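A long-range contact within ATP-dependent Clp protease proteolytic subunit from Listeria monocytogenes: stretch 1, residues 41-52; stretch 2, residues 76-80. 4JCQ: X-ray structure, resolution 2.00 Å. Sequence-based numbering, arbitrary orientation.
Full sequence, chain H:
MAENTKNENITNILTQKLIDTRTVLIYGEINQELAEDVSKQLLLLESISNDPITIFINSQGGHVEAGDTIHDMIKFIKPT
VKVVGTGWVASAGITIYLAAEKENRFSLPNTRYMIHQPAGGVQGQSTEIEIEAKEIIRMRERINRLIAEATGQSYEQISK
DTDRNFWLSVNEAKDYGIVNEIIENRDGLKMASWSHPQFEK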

# COMPACT_ATOMS: atom_id res chain seq x y z
N GLN H 41 -15.39 5.04 -14.78
CA GLN H 41 -14.76 5.39 -16.05
C GLN H 41 -15.80 5.79 -17.11
O GLN H 41 -15.61 6.79 -17.80
N LEU H 42 -16.88 5.02 -17.20
CA LEU H 42 -17.94 5.29 -18.17
C LEU H 42 -18.68 6.60 -17.88
O LEU H 42 -19.00 7.35 -18.81
N LEU H 43 -18.94 6.86 -16.60
CA LEU H 43 -19.60 8.10 -16.19
C LEU H 43 -18.70 9.32 -16.40
O LEU H 43 -19.18 10.38 -16.79
N LEU H 44 -17.40 9.15 -16.15
CA LEU H 44 -16.42 10.20 -16.36
C LEU H 44 -16.31 10.55 -17.85
O LEU H 44 -16.32 11.73 -18.21
N LEU H 45 -16.21 9.53 -18.70
CA LEU H 45 -16.12 9.73 -20.15
C LEU H 45 -17.39 10.35 -20.73
O LEU H 45 -17.32 11.18 -21.64
N GLU H 46 -18.55 9.96 -20.19
CA GLU H 46 -19.84 10.53 -20.58
C GLU H 46 -19.91 12.02 -20.27
O GLU H 46 -20.40 12.81 -21.08
N SER H 47 -19.41 12.41 -19.09
CA SER H 47 -19.45 13.80 -18.65
C SER H 47 -18.54 14.71 -19.49
O SER H 47 -18.78 15.92 -19.58
N ILE H 48 -17.50 14.13 -20.09
CA ILE H 48 -16.56 14.88 -20.92
C ILE H 48 -17.16 15.21 -22.29
O ILE H 48 -17.18 16.37 -22.70
N SER H 49 -17.65 14.18 -22.99
CA SER H 49 -18.28 14.37 -24.31
C SER H 49 -19.22 13.22 -24.68
O SER H 49 -19.29 12.21 -23.98
N ASN H 50 -19.95 13.41 -25.78
CA ASN H 50 -20.82 12.37 -26.33
C ASN H 50 -20.12 11.49 -27.37
O ASN H 50 -20.76 10.66 -28.01
N ASP H 51 -18.81 11.69 -27.53
CA ASP H 51 -18.00 10.89 -28.45
C ASP H 51 -18.00 9.41 -28.07
O ASP H 51 -18.14 9.07 -26.90
N PRO H 52 -17.87 8.52 -29.08
CA PRO H 52 -17.89 7.07 -28.84
C PRO H 52 -16.83 6.58 -27.86
O PRO H 52 -15.77 7.20 -27.71
N PHE H 76 -26.91 2.54 -20.58
CA PHE H 76 -27.44 3.73 -19.89
C PHE H 76 -26.82 5.04 -20.37
O PHE H 76 -27.53 6.01 -20.62
N ILE H 77 -25.49 5.06 -20.50
CA ILE H 77 -24.77 6.27 -20.88
C ILE H 77 -25.09 6.72 -22.31
O ILE H 77 -25.44 5.89 -23.16
N LYS H 78 -24.98 8.02 -22.56
CA LYS H 78 -25.30 8.59 -23.87
C LYS H 78 -24.34 8.20 -25.01
O LYS H 78 -24.80 7.88 -26.10
N PRO H 79 -23.01 8.21 -24.75
CA PRO H 79 -22.08 7.84 -25.82
C PRO H 79 -22.30 6.43 -26.37
O PRO H 79 -22.67 5.52 -25.62
N THR H 80 -22.08 6.26 -27.67
CA THR H 80 -22.13 4.95 -28.32
C THR H 80 -20.92 4.13 -27.88
O THR H 80 -19.78 4.62 -27.91

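The two stretches bury 488 Å² between them, both sides summed, and the contact divides into a helical part, residues 41-48, and a loop that continues to Pro52. Gln41 lies out of reach: its nearest side-chain approach is CB to Ile77 CD1, 8.9 Å. One residue on, Leu42 makes the apolar contact. Its CA-to-CB bond points sideways, but the m,t rotamer (chi1 -69°, chi2 176°) brings CD2 to 4.0 Å from CD1 of Ile77, whose own chi1 is p and chi2 t. That separation is ordinary van der Waals packing between two buried side chains. Leu43 starts away from the second stretch, and although its end comes nearer, Leu43 CD2 stops 4.7 Å from Ile77 CG2; Leu44 and Leu45 stay farther off.

Glu46 covers the most ground on the helical side, with 74 Å² buried by the other stretch. Its CA-to-CB bond points toward stretch 2, and chi1 and chi2 are both t (178° and -174°), so the chain is extended and delivers its carboxylate to the backbone just beyond Ile77, the first residue there to leave helical phi/psi. Lys78 N donates to Glu46 OE2 at 3.0 Å with an N-H...O angle of 160°, a nearly straight hydrogen bond that satisfies an amide in a segment without regular secondary structure. The same carboxylate packs against Ile77, with Glu46 OE1 3.6 Å from Ile77 CG2, while Glu46 CG lies 3.7 Å from Pro79 CD. Both carboxylate oxygens also have hydrogen-bond partners elsewhere in the structure.

Ser47 points away; its p rotamer (71°) lets Ser47 OG donate to Leu44 O at 2.7 Å, within the helix. Ser49, the first residue to leave helical phi/psi, also points its side chain away and meets the proline through its backbone, Ser49 O to Pro79 CG being 3.7 Å.

Asn50 leaves CA sideways, yet its m rotamer (-73°) carries ND2 to 3.5 Å from Lys78 CB. Its backbone supplies a bridge: water 1 donates to Asn50 O at 2.8 Å and accepts from Thr80 N at 2.8 Å, linking the stretches where the closest direct contacts each set a polar atom against a carbon and none is a conventional hydrogen bond. Asp51 turns its side chain away, but Asp51 O sits 3.3 Å from Pro79 CB. At Pro52, a CA-H...O contact closes the interface: Pro52 CA is 3.2 Å from Thr80 O, with an angle of 126° at the hydrogen.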

# COMPACT_ATOMS: atom_id res chain seq x y z
CB GLN H 41 -13.90 4.24 -16.58
CG GLN H 41 -12.62 4.01 -15.79
CD GLN H 41 -11.82 2.84 -16.34
OE1 GLN H 41 -11.34 2.89 -17.47
NE2 GLN H 41 -11.67 1.80 -15.54
CB LEU H 42 -18.93 4.12 -18.24
CG LEU H 42 -18.45 2.79 -18.84
CD1 LEU H 42 -19.55 1.74 -18.73
CD2 LEU H 42 -18.01 2.95 -20.29
CB LEU H 43 -20.05 8.01 -14.72
CG LEU H 43 -21.24 7.10 -14.41
CD1 LEU H 43 -21.31 6.80 -12.92
CD2 LEU H 43 -22.55 7.71 -14.89
CB LEU H 44 -15.06 9.79 -15.78
CG LEU H 44 -13.84 10.72 -15.68
CD1 LEU H 44 -12.94 10.60 -16.90
CD2 LEU H 44 -14.21 12.18 -15.42
CB LEU H 45 -15.79 8.42 -20.86
CG LEU H 45 -14.38 7.85 -20.68
CD1 LEU H 45 -14.31 6.42 -21.19
CD2 LEU H 45 -13.33 8.72 -21.37
CB GLU H 46 -20.99 9.79 -19.90
CG GLU H 46 -22.36 10.36 -20.22
CD GLU H 46 -23.49 9.71 -19.44
OE1 GLU H 46 -23.30 9.38 -18.24
OE2 GLU H 46 -24.58 9.54 -20.02
CB SER H 47 -19.08 13.91 -17.17
OG SER H 47 -17.71 13.64 -16.95
CB ILE H 48 -15.20 14.16 -21.04
CG1 ILE H 48 -14.50 14.14 -19.68
CG2 ILE H 48 -14.31 14.83 -22.08
CD1 ILE H 48 -13.36 13.14 -19.58
CB SER H 49 -17.22 14.54 -25.40
OG SER H 49 -16.54 13.33 -25.66
CB ASN H 50 -22.08 13.01 -26.94
CG ASN H 50 -23.05 13.51 -25.89
OD1 ASN H 50 -23.51 14.65 -25.96
ND2 ASN H 50 -23.37 12.67 -24.91
CB ASP H 51 -16.56 11.42 -28.48
CG ASP H 51 -16.43 12.74 -29.23
OD1 ASP H 51 -15.34 13.35 -29.16
OD2 ASP H 51 -17.40 13.17 -29.89
CB PRO H 52 -17.64 6.48 -30.23
CG PRO H 52 -18.14 7.52 -31.17
CD PRO H 52 -17.79 8.82 -30.52
CB PHE H 76 -27.27 3.58 -18.37
CG PHE H 76 -27.76 4.77 -17.58
CD1 PHE H 76 -29.12 4.97 -17.37
CD2 PHE H 76 -26.86 5.68 -17.04
CE1 PHE H 76 -29.57 6.06 -16.64
CE2 PHE H 76 -27.30 6.78 -16.31
CZ PHE H 76 -28.66 6.96 -16.11
CB ILE H 77 -23.24 6.13 -20.68
CG1 ILE H 77 -22.67 4.98 -21.52
CG2 ILE H 77 -22.91 5.96 -19.19
CD1 ILE H 77 -21.16 4.95 -21.60
CB LYS H 78 -25.48 10.11 -23.79
CG LYS H 78 -26.91 10.54 -23.50
CD LYS H 78 -27.06 12.06 -23.44
CE LYS H 78 -26.80 12.59 -22.04
NZ LYS H 78 -27.10 14.04 -21.92
CB PRO H 79 -20.71 7.92 -25.14
CG PRO H 79 -20.90 8.89 -24.03
CD PRO H 79 -22.28 8.63 -23.53
CB THR H 80 -22.15 5.09 -29.85
OG1 THR H 80 -23.31 5.82 -30.25
CG2 THR H 80 -22.18 3.72 -30.53
O HOH W 1 -21.31 8.27 -29.45